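Local atomic coordinates of tryptophan--tRNA ligase (Pyrococcus horikoshii, PDB entry 3JXE), a protein that catalyses the ATP-dependent attachment of L-tryptophan to tRNA(Trp), as a class I aminoacyl-tRNA synthetase working through a tryptophanyl-adenylate intermediate. Residues 84-92 and 254-265; 303-312 and 335-346. All coordinates share one frame; numbering follows the deposited sequence.

How the interactions relate
From the N terminus, the chain first passes residues 84-92, where the loop after strand 75-80 runs into helix 88-104. Interaction 1 then closes a long excursion through most of the Rossmann-type catalytic domain, bringing 254-265, beyond strand 237-241, back onto that helix start. Interaction 2 follows in series, neither nested nor crossed: it folds helix 301-311 against helix 332-367 after a short connection that includes helix 315-326. The two contacts share a hydrophobic seam. Ile263 and Met254 pack on Trp306, Ile88 meets Phe311, and Ile263 touches Ile343, so the helix pair of interaction 2 backs the two signature motifs of interaction 1.

Interaction 1 (84-92 and 254-265); sequences GPMHIGHII and MSASKPETAIYL. With TYM (tryptophanyl-5'AMP), chain E; SO4 (sulfate ion), chain F.
The imidazole of His87 is sandwiched: CG of Met254 sits over the centre of one face, 4.1 Å from the ring centroid, while CE1 of His90 lies above the opposite face, toward the rim. At the ring's edge, NE2 donates to sulfate O2 (2.8 Å), and Gly89 N makes a weak bond to ND1 that caps the start of helix 88-104. A chi1 of 60°, with CG between the backbone N and the carbonyl carbon, brings the ring between Met254 and His90. His90 presents NE2 to sulfate O3 at 3.0 Å, and its ND1 takes the N-H of His87, completing a capping box.

These are the two signatures of a class I synthetase, most of the HIGH region in 84-92 and most of the KMSKS region at the start of 254-265, here facing each other beside tryptophanyl-5'AMP. The sulfate is gripped from both: Ala256 N reaches its O4 at 2.8 Å with an N-H...O angle of 169°, and Ser255 OG bonds to O1. Its position between the signatures is consistent with a site for phosphate groups of ATP. Met254 O also receives a weak bond from N6 of the adenine.

The backbones bridge once, His87 against Tyr264. Leu265 N donates to Met86 O (2.9 Å) and Ile88 N to Ile263 O. Around this bridge, Leu265 spreads its two methyls, CD1 against Ile91 CD1 at 3.7 Å and CD2 against Ile88 CG1, while Pro85 CB approaches Tyr264 CD2 obliquely at 3.6 Å.

Interaction 2 (303-312 and 335-346); sequences VFKWLEIFFE and CKRYLISKIQEF
Helices 303-311 and 335-346 run roughly the same way, their axes 10.4 Å apart at closest approach and inclined by 37°, with a wider pi-type turn at 307-311 where Trp306 O accepts from both Phe310 N and Phe311 N. At the beginning of the pair, Val303 CG1 meets Leu339 CD2 at 3.8 Å. The other methyl of Leu339, CD1, reaches toward Leu307 CG and Trp306 CB. Cys335 SG comes to the edge of the Phe304 ring, a sulfur-aromatic contact.

Further along, aromatic rings dominate the packing, with Ile343 between them. It lays CG1 over one face of Phe311, 3.9 Å from its centroid, and Phe310 CD2 covers the opposite face toward the rim; CD1 of the same isoleucine goes to the six-membered edge of Trp306, at CZ3. Phe310 then drives its own edge into the face of Phe346 in a T-shaped stack, centroids 4.9 Å apart and planes at 84°. CG anti to the backbone N (chi1 166°) carries the Phe346 ring to where its face meets that edge. Trp306 NE1 is bonded to Pro245 O, and Ile88 also packs on Phe346, joining this pair to the catalytic core.

Leu307 packs CD1 on Tyr338 CE2 (3.6 Å), beside the polar end. There Tyr338 OH is placed to donate to Glu312 OE1, though the modelled separation is too short to take at face value; the carboxylate plane is nearly parallel to the ring, with OE1 at its edge. Glu312 OE2 accepts from Asp314 N. Lys342 NZ, in a weak salt bridge with Glu345 OE1, stands 4.1 Å from Glu312 OE1, beyond a salt bridge, yet its charge may favour the ionised carboxylate.

Interaction 1 (84-92 and 254-265)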
loop_
_atom_site.group_PDB
_atom_site.type_symbol
_atom_site.label_atom_id
_atom_site.label_comp_id
_atom_site.label_asym_id
_atom_site.label_seq_id
_atom_site.Cartn_x
_atom_site.Cartn_y
_atom_site.Cartn_z
ATOM N N GLY B 84 -4.868 -3.943 -20.663
ATOM C CA GLY B 84 -4.656 -3.834 -22.100
ATOM C C GLY B 84 -5.544 -2.757 -22.692
ATOM O O GLY B 84 -5.880 -1.788 -22.009
ATOM N N PRO B 85 -5.936 -2.915 -23.970
ATOM C CA PRO B 85 -6.807 -1.928 -24.605
ATOM C C PRO B 85 -8.214 -1.999 -24.027
ATOM O O PRO B 85 -8.660 -3.075 -23.625
ATOM C CB PRO B 85 -6.826 -2.356 -26.078
ATOM C CG PRO B 85 -5.779 -3.414 -26.221
ATOM C CD PRO B 85 -5.608 -4.026 -24.879
ATOM N N MET B 86 -8.894 -0.859 -23.978
ATOM C CA MET B 86 -10.270 -0.802 -23.497
ATOM C C MET B 86 -11.245 -1.156 -24.613
ATOM O O MET B 86 -11.073 -0.722 -25.756
ATOM C CB MET B 86 -10.596 0.589 -22.950
ATOM C CG MET B 86 -9.982 0.887 -21.595
ATOM S SD MET B 86 -10.341 2.547 -20.987
ATOM C CE MET B 86 -12.083 2.423 -20.591
ATOM N N HIS B 87 -12.258 -1.952 -24.279
ATOM C CA HIS B 87 -13.339 -2.237 -25.220
ATOM C C HIS B 87 -14.601 -1.441 -24.879
ATOM O O HIS B 87 -14.607 -0.653 -23.931
ATOM C CB HIS B 87 -13.619 -3.744 -25.335
ATOM C CG HIS B 87 -14.020 -4.400 -24.052
ATOM N ND1 HIS B 87 -15.160 -4.054 -23.358
ATOM C CD2 HIS B 87 -13.449 -5.411 -23.353
ATOM C CE1 HIS B 87 -15.261 -4.806 -22.278
ATOM N NE2 HIS B 87 -14.238 -5.640 -22.253
ATOM N N ILE B 88 -15.658 -1.652 -25.658
ATOM C CA ILE B 88 -16.886 -0.861 -25.541
ATOM C C ILE B 88 -17.647 -1.033 -24.227
ATOM O O ILE B 88 -18.309 -0.102 -23.760
ATOM C CB ILE B 88 -17.788 -1.032 -26.800
ATOM C CG1 ILE B 88 -17.737 0.253 -27.628
ATOM C CG2 ILE B 88 -19.235 -1.379 -26.435
ATOM C CD1 ILE B 88 -17.942 0.043 -29.104
ATOM N N GLY B 89 -17.529 -2.217 -23.625
ATOM C CA GLY B 89 -18.107 -2.487 -22.309
ATOM C C GLY B 89 -17.494 -1.630 -21.214
ATOM O O GLY B 89 -18.206 -1.111 -20.353
ATOM N N HIS B 90 -16.171 -1.475 -21.266
ATOM C CA HIS B 90 -15.424 -0.688 -20.282
ATOM C C HIS B 90 -15.809 0.795 -20.250
ATOM O O HIS B 90 -15.669 1.445 -19.214
ATOM C CB HIS B 90 -13.913 -0.799 -20.525
ATOM C CG HIS B 90 -13.364 -2.183 -20.367
ATOM N ND1 HIS B 90 -12.408 -2.702 -21.213
ATOM C CD2 HIS B 90 -13.631 -3.155 -19.461
ATOM C CE1 HIS B 90 -12.108 -3.931 -20.835
ATOM N NE2 HIS B 90 -12.838 -4.231 -19.777
ATOM N N ILE B 91 -16.291 1.319 -21.374
ATOM C CA ILE B 91 -16.527 2.759 -21.510
ATOM C C ILE B 91 -17.927 3.222 -21.076
ATOM O O ILE B 91 -18.120 4.401 -20.769
ATOM C CB ILE B 91 -16.183 3.271 -22.947
ATOM C CG1 ILE B 91 -15.728 4.735 -22.923
ATOM C CG2 ILE B 91 -17.350 3.062 -23.918
ATOM C CD1 ILE B 91 -14.395 4.964 -22.239
ATOM N N ILE B 92 -18.887 2.299 -21.039
ATOM C CA ILE B 92 -20.262 2.638 -20.651
ATOM C C ILE B 92 -20.366 3.259 -19.246
ATOM O O ILE B 92 -21.036 4.282 -19.086
ATOM C CB ILE B 92 -21.253 1.454 -20.841
ATOM C CG1 ILE B 92 -21.335 1.077 -22.327
ATOM C CG2 ILE B 92 -22.637 1.813 -20.294
ATOM C CD1 ILE B 92 -22.380 0.023 -22.671
ATOM N N MET B 254 -18.240 -9.416 -22.704
ATOM C CA MET B 254 -17.212 -8.974 -23.636
ATOM C C MET B 254 -15.909 -8.780 -22.874
ATOM O O MET B 254 -15.838 -7.974 -21.945
ATOM C CB MET B 254 -17.622 -7.676 -24.330
ATOM C CG MET B 254 -16.711 -7.282 -25.478
ATOM S SD MET B 254 -16.943 -5.588 -26.042
ATOM C CE MET B 254 -18.520 -5.708 -26.876
ATOM N N SER B 255 -14.888 -9.535 -23.266
ATOM C CA SER B 255 -13.599 -9.512 -22.585
ATOM C C SER B 255 -12.443 -9.458 -23.578
ATOM O O SER B 255 -12.543 -9.978 -24.692
ATOM C CB SER B 255 -13.460 -10.739 -21.681
ATOM O OG SER B 255 -12.186 -10.780 -21.062
ATOM N N ALA B 256 -11.345 -8.831 -23.158
ATOM C CA ALA B 256 -10.130 -8.755 -23.968
ATOM C C ALA B 256 -9.453 -10.121 -24.133
ATOM O O ALA B 256 -8.557 -10.279 -24.967
ATOM C CB ALA B 256 -9.158 -7.736 -23.385
ATOM N N SER B 257 -9.892 -11.097 -23.339
ATOM C CA SER B 257 -9.417 -12.479 -23.449
ATOM C C SER B 257 -9.744 -13.070 -24.821
ATOM O O SER B 257 -8.970 -13.860 -25.365
ATOM C CB SER B 257 -10.012 -13.347 -22.336
ATOM O OG SER B 257 -11.429 -13.364 -22.400
ATOM N N LYS B 258 -10.896 -12.681 -25.366
ATOM C CA LYS B 258 -11.274 -13.023 -26.735
ATOM C C LYS B 258 -11.441 -11.751 -27.575
ATOM O O LYS B 258 -12.552 -11.225 -27.696
ATOM C CB LYS B 258 -12.551 -13.873 -26.757
ATOM C CG LYS B 258 -12.312 -15.381 -26.698
ATOM C CD LYS B 258 -12.045 -15.875 -25.279
ATOM C CE LYS B 258 -11.763 -17.372 -25.265
ATOM N NZ LYS B 258 -11.552 -17.882 -23.881
ATOM N N PRO B 259 -10.329 -11.252 -28.157
ATOM C CA PRO B 259 -10.332 -10.001 -28.923
ATOM C C PRO B 259 -11.206 -10.036 -30.179
ATOM O O PRO B 259 -11.681 -8.988 -30.624
ATOM C CB PRO B 259 -8.858 -9.820 -29.309
ATOM C CG PRO B 259 -8.269 -11.178 -29.233
ATOM C CD PRO B 259 -8.987 -11.860 -28.116
ATOM N N GLU B 260 -11.420 -11.228 -30.733
ATOM C CA GLU B 260 -12.187 -11.383 -31.968
ATOM C C GLU B 260 -13.688 -11.152 -31.764
ATOM O O GLU B 260 -14.417 -10.906 -32.727
ATOM C CB GLU B 260 -11.930 -12.759 -32.589
ATOM C CG GLU B 260 -12.079 -12.787 -34.112
ATOM C CD GLU B 260 -11.713 -14.131 -34.735
ATOM O OE1 GLU B 260 -11.321 -15.065 -33.993
ATOM O OE2 GLU B 260 -11.824 -14.253 -35.981
ATOM N N THR B 261 -14.139 -11.226 -30.514
ATOM C CA THR B 261 -15.548 -10.997 -30.177
ATOM C C THR B 261 -15.750 -9.691 -29.403
ATOM O O THR B 261 -16.838 -9.421 -28.883
ATOM C CB THR B 261 -16.144 -12.179 -29.376
ATOM O OG1 THR B 261 -15.349 -12.426 -28.208
ATOM C CG2 THR B 261 -16.204 -13.438 -30.232
ATOM N N ALA B 262 -14.695 -8.883 -29.340
ATOM C CA ALA B 262 -14.729 -7.611 -28.630
ATOM C C ALA B 262 -14.482 -6.434 -29.569
ATOM O O ALA B 262 -13.611 -6.492 -30.439
ATOM C CB ALA B 262 -13.706 -7.612 -27.504
ATOM N N ILE B 263 -15.259 -5.369 -29.386
ATOM C CA ILE B 263 -15.040 -4.125 -30.113
ATOM C C ILE B 263 -14.239 -3.170 -29.235
ATOM O O ILE B 263 -14.772 -2.575 -28.294
ATOM C CB ILE B 263 -16.370 -3.453 -30.563
ATOM C CG1 ILE B 263 -17.259 -4.434 -31.341
ATOM C CG2 ILE B 263 -16.091 -2.186 -31.373
ATOM C CD1 ILE B 263 -16.671 -4.971 -32.649
ATOM N N TYR B 264 -12.952 -3.045 -29.542
ATOM C CA TYR B 264 -12.070 -2.137 -28.822
ATOM C C TYR B 264 -12.317 -0.695 -29.241
ATOM O O TYR B 264 -12.664 -0.426 -30.393
ATOM C CB TYR B 264 -10.608 -2.513 -29.060
ATOM C CG TYR B 264 -10.224 -3.856 -28.486
ATOM C CD1 TYR B 264 -10.254 -5.007 -29.274
ATOM C CD2 TYR B 264 -9.832 -3.979 -27.155
ATOM C CE1 TYR B 264 -9.900 -6.247 -28.749
ATOM C CE2 TYR B 264 -9.478 -5.212 -26.620
ATOM C CZ TYR B 264 -9.514 -6.341 -27.421
ATOM O OH TYR B 264 -9.163 -7.559 -26.890
ATOM N N LEU B 265 -12.135 0.229 -28.298
ATOM C CA LEU B 265 -12.294 1.659 -28.563
ATOM C C LEU B 265 -11.266 2.163 -29.574
ATOM O O LEU B 265 -11.407 3.252 -30.136
ATOM C CB LEU B 265 -12.187 2.462 -27.265
ATOM C CG LEU B 265 -13.194 2.159 -26.153
ATOM C CD1 LEU B 265 -12.842 2.962 -24.917
ATOM C CD2 LEU B 265 -14.630 2.435 -26.588
HETATM P P TYM E . -12.206 -3.082 -15.297
HETATM O O1P TYM E . -11.017 -2.341 -15.776
HETATM O O2P TYM E . -12.260 -4.553 -15.446
HETATM O "O5'" TYM E . -13.518 -2.480 -16.010
HETATM C "C5'" TYM E . -13.755 -1.068 -15.984
HETATM C "C4'" TYM E . -15.257 -0.758 -15.948
HETATM O "O4'" TYM E . -15.928 -1.487 -17.012
HETATM C "C1'" TYM E . -16.996 -2.288 -16.428
HETATM N N9 TYM E . -17.106 -3.485 -17.320
HETATM C C4 TYM E . -18.117 -3.747 -18.149
HETATM N N3 TYM E . -19.274 -3.117 -18.426
HETATM C C2 TYM E . -20.128 -3.614 -19.315
HETATM N N1 TYM E . -19.872 -4.744 -19.958
HETATM C C6 TYM E . -18.734 -5.424 -19.732
HETATM N N6 TYM E . -18.493 -6.555 -20.388
HETATM C C5 TYM E . -17.819 -4.929 -18.805
HETATM N N7 TYM E . -16.637 -5.345 -18.360
HETATM C C8 TYM E . -16.202 -4.460 -17.460
HETATM C "C2'" TYM E . -16.548 -2.541 -14.991
HETATM O "O2'" TYM E . -17.682 -2.733 -14.150
HETATM C "C3'" TYM E . -15.883 -1.218 -14.630
HETATM O "O3'" TYM E . -16.881 -0.256 -14.247
HETATM N NH3 TYM E . -10.669 -3.141 -10.588
HETATM C CA TYM E . -11.462 -2.352 -11.539
HETATM C CB TYM E . -10.921 -0.922 -11.599
HETATM C CG TYM E . -11.661 0.027 -10.607
HETATM C CD2 TYM E . -13.001 0.398 -10.610
HETATM C CE2 TYM E . -13.211 1.268 -9.531
HETATM C CE3 TYM E . -14.065 0.065 -11.446
HETATM C CD1 TYM E . -11.105 0.669 -9.555
HETATM N NE1 TYM E . -12.065 1.445 -8.879
HETATM C CZ2 TYM E . -14.475 1.798 -9.301
HETATM C CZ3 TYM E . -15.333 0.597 -11.207
HETATM C CH2 TYM E . -15.539 1.463 -10.135
HETATM C C TYM E . -11.379 -2.975 -12.937
HETATM O O TYM E . -10.403 -3.654 -13.262
HETATM O OPP TYM E . -12.461 -2.703 -13.740
HETATM S S SO4 F . -12.009 -7.575 -19.572
HETATM O O1 SO4 F . -12.167 -8.897 -18.969
HETATM O O2 SO4 F . -13.289 -7.128 -20.110
HETATM O O3 SO4 F . -11.551 -6.615 -18.573
HETATM O O4 SO4 F . -11.019 -7.651 -20.639
#

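Interaction 2 (303-312 and 335-346)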
loop_
_atom_site.group_PDB
_atom_site.type_symbol
_atom_site.label_atom_id
_atom_site.label_comp_id
_atom_site.label_asym_id
_atom_site.label_seq_id
_atom_site.Cartn_x
_atom_site.Cartn_y
_atom_site.Cartn_z
ATOM N N VAL B 303 -26.864 -8.749 -31.809
ATOM C CA VAL B 303 -26.898 -7.661 -32.794
ATOM C C VAL B 303 -27.737 -6.476 -32.297
ATOM O O VAL B 303 -27.319 -5.320 -32.413
ATOM C CB VAL B 303 -27.425 -8.150 -34.179
ATOM C CG1 VAL B 303 -27.332 -7.040 -35.226
ATOM C CG2 VAL B 303 -26.657 -9.384 -34.650
ATOM N N PHE B 304 -28.907 -6.775 -31.730
ATOM C CA PHE B 304 -29.822 -5.743 -31.245
ATOM C C PHE B 304 -29.653 -5.402 -29.765
ATOM O O PHE B 304 -30.120 -4.354 -29.317
ATOM C CB PHE B 304 -31.276 -6.102 -31.570
ATOM C CG PHE B 304 -31.697 -5.703 -32.959
ATOM C CD1 PHE B 304 -32.298 -4.466 -33.189
ATOM C CD2 PHE B 304 -31.479 -6.553 -34.041
ATOM C CE1 PHE B 304 -32.683 -4.084 -34.475
ATOM C CE2 PHE B 304 -31.861 -6.181 -35.332
ATOM C CZ PHE B 304 -32.465 -4.945 -35.548
ATOM N N LYS B 305 -28.989 -6.283 -29.015
ATOM C CA LYS B 305 -28.640 -6.008 -27.619
ATOM C C LYS B 305 -27.742 -4.775 -27.528
ATOM O O LYS B 305 -27.947 -3.912 -26.678
ATOM C CB LYS B 305 -27.943 -7.212 -26.975
ATOM C CG LYS B 305 -28.879 -8.268 -26.384
ATOM C CD LYS B 305 -28.974 -8.193 -24.857
ATOM C CE LYS B 305 -30.160 -7.363 -24.376
ATOM N NZ LYS B 305 -29.873 -5.903 -24.357
ATOM N N TRP B 306 -26.763 -4.702 -28.428
ATOM C CA TRP B 306 -25.803 -3.603 -28.480
ATOM C C TRP B 306 -26.467 -2.283 -28.854
ATOM O O TRP B 306 -26.140 -1.237 -28.291
ATOM C CB TRP B 306 -24.696 -3.925 -29.484
ATOM C CG TRP B 306 -23.779 -5.038 -29.062
ATOM C CD1 TRP B 306 -23.988 -5.952 -28.066
ATOM C CD2 TRP B 306 -22.519 -5.371 -29.651
ATOM N NE1 TRP B 306 -22.929 -6.820 -27.988
ATOM C CE2 TRP B 306 -22.012 -6.489 -28.951
ATOM C CE3 TRP B 306 -21.763 -4.830 -30.699
ATOM C CZ2 TRP B 306 -20.785 -7.080 -29.267
ATOM C CZ3 TRP B 306 -20.543 -5.416 -31.012
ATOM C CH2 TRP B 306 -20.065 -6.527 -30.293
ATOM N N LEU B 307 -27.395 -2.344 -29.807
ATOM C CA LEU B 307 -28.147 -1.172 -30.244
ATOM C C LEU B 307 -29.086 -0.676 -29.149
ATOM O O LEU B 307 -29.308 0.529 -29.009
ATOM C CB LEU B 307 -28.938 -1.486 -31.516
ATOM C CG LEU B 307 -28.145 -1.733 -32.802
ATOM C CD1 LEU B 307 -28.933 -2.620 -33.751
ATOM C CD2 LEU B 307 -27.753 -0.420 -33.474
ATOM N N GLU B 308 -29.629 -1.615 -28.377
ATOM C CA GLU B 308 -30.512 -1.300 -27.259
ATOM C C GLU B 308 -29.760 -0.602 -26.127
ATOM O O GLU B 308 -30.286 0.318 -25.500
ATOM C CB GLU B 308 -31.181 -2.574 -26.732
ATOM C CG GLU B 308 -32.292 -2.335 -25.712
ATOM C CD GLU B 308 -32.662 -3.586 -24.933
ATOM O OE1 GLU B 308 -32.835 -4.656 -25.554
ATOM O OE2 GLU B 308 -32.786 -3.493 -23.694
ATOM N N ILE B 309 -28.525 -1.030 -25.881
ATOM C CA ILE B 309 -27.792 -0.589 -24.693
ATOM C C ILE B 309 -26.823 0.580 -24.907
ATOM O O ILE B 309 -26.437 1.239 -23.938
ATOM C CB ILE B 309 -27.075 -1.773 -23.973
ATOM C CG1 ILE B 309 -25.939 -2.342 -24.832
ATOM C CG2 ILE B 309 -28.090 -2.851 -23.569
ATOM C CD1 ILE B 309 -25.107 -3.407 -24.144
ATOM N N PHE B 310 -26.439 0.850 -26.155
ATOM C CA PHE B 310 -25.436 1.892 -26.413
ATOM C C PHE B 310 -25.551 2.669 -27.733
ATOM O O PHE B 310 -25.293 3.874 -27.758
ATOM C CB PHE B 310 -24.020 1.314 -26.264
ATOM C CG PHE B 310 -22.943 2.361 -26.147
ATOM C CD1 PHE B 310 -22.909 3.228 -25.057
ATOM C CD2 PHE B 310 -21.955 2.470 -27.121
ATOM C CE1 PHE B 310 -21.915 4.196 -24.945
ATOM C CE2 PHE B 310 -20.955 3.434 -27.017
ATOM C CZ PHE B 310 -20.936 4.298 -25.926
ATOM N N PHE B 311 -25.936 1.996 -28.815
ATOM C CA PHE B 311 -25.766 2.569 -30.158
ATOM C C PHE B 311 -26.936 3.364 -30.752
ATOM O O PHE B 311 -26.732 4.483 -31.234
ATOM C CB PHE B 311 -25.256 1.510 -31.138
ATOM C CG PHE B 311 -23.874 1.018 -30.816
ATOM C CD1 PHE B 311 -22.764 1.833 -31.027
ATOM C CD2 PHE B 311 -23.682 -0.253 -30.287
ATOM C CE1 PHE B 311 -21.484 1.386 -30.722
ATOM C CE2 PHE B 311 -22.404 -0.710 -29.980
ATOM C CZ PHE B 311 -21.305 0.112 -30.197
ATOM N N GLU B 312 -28.143 2.802 -30.732
ATOM C CA GLU B 312 -29.304 3.510 -31.278
ATOM C C GLU B 312 -29.975 4.407 -30.237
ATOM O O GLU B 312 -30.644 3.923 -29.321
ATOM C CB GLU B 312 -30.309 2.543 -31.919
ATOM C CG GLU B 312 -31.474 3.232 -32.642
ATOM C CD GLU B 312 -31.021 4.294 -33.642
ATOM O OE1 GLU B 312 -30.327 3.949 -34.622
ATOM O OE2 GLU B 312 -31.365 5.479 -33.450
ATOM N N CYS B 335 -29.149 -5.798 -41.234
ATOM C CA CYS B 335 -29.037 -5.550 -39.794
ATOM C C CYS B 335 -27.585 -5.426 -39.340
ATOM O O CYS B 335 -27.254 -4.553 -38.535
ATOM C CB CYS B 335 -29.736 -6.656 -39.003
ATOM S SG CYS B 335 -31.482 -6.868 -39.408
ATOM N N LYS B 336 -26.730 -6.304 -39.860
ATOM C CA LYS B 336 -25.301 -6.279 -39.559
ATOM C C LYS B 336 -24.642 -5.022 -40.123
ATOM O O LYS B 336 -23.785 -4.422 -39.475
ATOM C CB LYS B 336 -24.615 -7.540 -40.089
ATOM C CG LYS B 336 -25.046 -8.821 -39.377
ATOM C CD LYS B 336 -24.569 -10.074 -40.093
ATOM C CE LYS B 336 -23.144 -10.431 -39.713
ATOM N NZ LYS B 336 -22.703 -11.710 -40.332
ATOM N N ARG B 337 -25.060 -4.626 -41.324
ATOM C CA ARG B 337 -24.590 -3.397 -41.965
ATOM C C ARG B 337 -25.047 -2.163 -41.187
ATOM O O ARG B 337 -24.315 -1.175 -41.084
ATOM C CB ARG B 337 -25.083 -3.343 -43.416
ATOM C CG ARG B 337 -24.620 -2.135 -44.233
ATOM C CD ARG B 337 -24.605 -2.425 -45.738
ATOM N NE ARG B 337 -25.825 -3.077 -46.223
ATOM C CZ ARG B 337 -25.928 -4.375 -46.507
ATOM N NH1 ARG B 337 -24.886 -5.185 -46.356
ATOM N NH2 ARG B 337 -27.079 -4.868 -46.941
ATOM N N TYR B 338 -26.257 -2.238 -40.638
ATOM C CA TYR B 338 -26.813 -1.171 -39.811
ATOM C C TYR B 338 -26.082 -1.054 -38.472
ATOM O O TYR B 338 -25.860 0.053 -37.981
ATOM C CB TYR B 338 -28.317 -1.393 -39.610
ATOM C CG TYR B 338 -28.951 -0.559 -38.517
ATOM C CD1 TYR B 338 -28.995 0.834 -38.602
ATOM C CD2 TYR B 338 -29.522 -1.172 -37.403
ATOM C CE1 TYR B 338 -29.584 1.595 -37.597
ATOM C CE2 TYR B 338 -30.112 -0.422 -36.397
ATOM C CZ TYR B 338 -30.139 0.957 -36.498
ATOM O OH TYR B 338 -30.727 1.691 -35.497
ATOM N N LEU B 339 -25.707 -2.194 -37.896
ATOM C CA LEU B 339 -24.940 -2.224 -36.650
ATOM C C LEU B 339 -23.534 -1.662 -36.847
ATOM O O LEU B 339 -23.092 -0.812 -36.074
ATOM C CB LEU B 339 -24.876 -3.649 -36.081
ATOM C CG LEU B 339 -23.994 -3.927 -34.856
ATOM C CD1 LEU B 339 -24.496 -3.200 -33.616
ATOM C CD2 LEU B 339 -23.903 -5.419 -34.592
ATOM N N ILE B 340 -22.849 -2.138 -37.887
ATOM C CA ILE B 340 -21.478 -1.720 -38.197
ATOM C C ILE B 340 -21.366 -0.205 -38.352
ATOM O O ILE B 340 -20.455 0.414 -37.801
ATOM C CB ILE B 340 -20.930 -2.442 -39.457
ATOM C CG1 ILE B 340 -20.662 -3.915 -39.147
ATOM C CG2 ILE B 340 -19.650 -1.780 -39.958
ATOM C CD1 ILE B 340 -20.519 -4.792 -40.371
ATOM N N SER B 341 -22.307 0.379 -39.091
ATOM C CA SER B 341 -22.330 1.819 -39.349
ATOM C C SER B 341 -22.419 2.647 -38.067
ATOM O O SER B 341 -21.773 3.689 -37.953
ATOM C CB SER B 341 -23.477 2.178 -40.295
ATOM O OG SER B 341 -24.707 1.643 -39.839
ATOM N N LYS B 342 -23.209 2.168 -37.108
ATOM C CA LYS B 342 -23.372 2.844 -35.819
ATOM C C LYS B 342 -22.154 2.678 -34.907
ATOM O O LYS B 342 -21.790 3.604 -34.177
ATOM C CB LYS B 342 -24.648 2.379 -35.113
ATOM C CG LYS B 342 -25.921 2.644 -35.909
ATOM C CD LYS B 342 -27.044 3.191 -35.036
ATOM C CE LYS B 342 -26.853 4.677 -34.724
ATOM N NZ LYS B 342 -26.823 5.521 -35.959
ATOM N N ILE B 343 -21.527 1.503 -34.955
ATOM C CA ILE B 343 -20.269 1.267 -34.244
ATOM C C ILE B 343 -19.158 2.140 -34.834
ATOM O O ILE B 343 -18.349 2.705 -34.095
ATOM C CB ILE B 343 -19.847 -0.228 -34.269
ATOM C CG1 ILE B 343 -20.908 -1.105 -33.595
ATOM C CG2 ILE B 343 -18.495 -0.418 -33.585
ATOM C CD1 ILE B 343 -20.640 -2.601 -33.683
ATOM N N GLN B 344 -19.137 2.255 -36.162
ATOM C CA GLN B 344 -18.129 3.051 -36.862
ATOM C C GLN B 344 -18.292 4.549 -36.623
ATOM O O GLN B 344 -17.298 5.266 -36.509
ATOM C CB GLN B 344 -18.136 2.744 -38.360
ATOM C CG GLN B 344 -17.433 1.442 -38.722
ATOM C CD GLN B 344 -17.626 1.047 -40.175
ATOM O OE1 GLN B 344 -18.602 1.436 -40.816
ATOM N NE2 GLN B 344 -16.697 0.258 -40.698
ATOM N N GLU B 345 -19.541 5.011 -36.550
ATOM C CA GLU B 345 -19.835 6.413 -36.242
ATOM C C GLU B 345 -19.279 6.798 -34.876
ATOM O O GLU B 345 -18.606 7.823 -34.740
ATOM C CB GLU B 345 -21.343 6.683 -36.281
ATOM C CG GLU B 345 -21.907 6.971 -37.667
ATOM C CD GLU B 345 -23.427 6.874 -37.713
ATOM O OE1 GLU B 345 -24.092 7.327 -36.752
ATOM O OE2 GLU B 345 -23.958 6.344 -38.716
ATOM N N PHE B 346 -19.562 5.961 -33.877
ATOM C CA PHE B 346 -19.087 6.175 -32.513
ATOM C C PHE B 346 -17.562 6.143 -32.420
ATOM O O PHE B 346 -16.958 7.028 -31.811
ATOM C CB PHE B 346 -19.699 5.148 -31.552
ATOM C CG PHE B 346 -19.014 5.091 -30.214
ATOM C CD1 PHE B 346 -18.118 4.068 -29.920
ATOM C CD2 PHE B 346 -19.250 6.071 -29.256
ATOM C CE1 PHE B 346 -17.472 4.016 -28.687
ATOM C CE2 PHE B 346 -18.611 6.028 -28.021
ATOM C CZ PHE B 346 -17.721 4.999 -27.736
#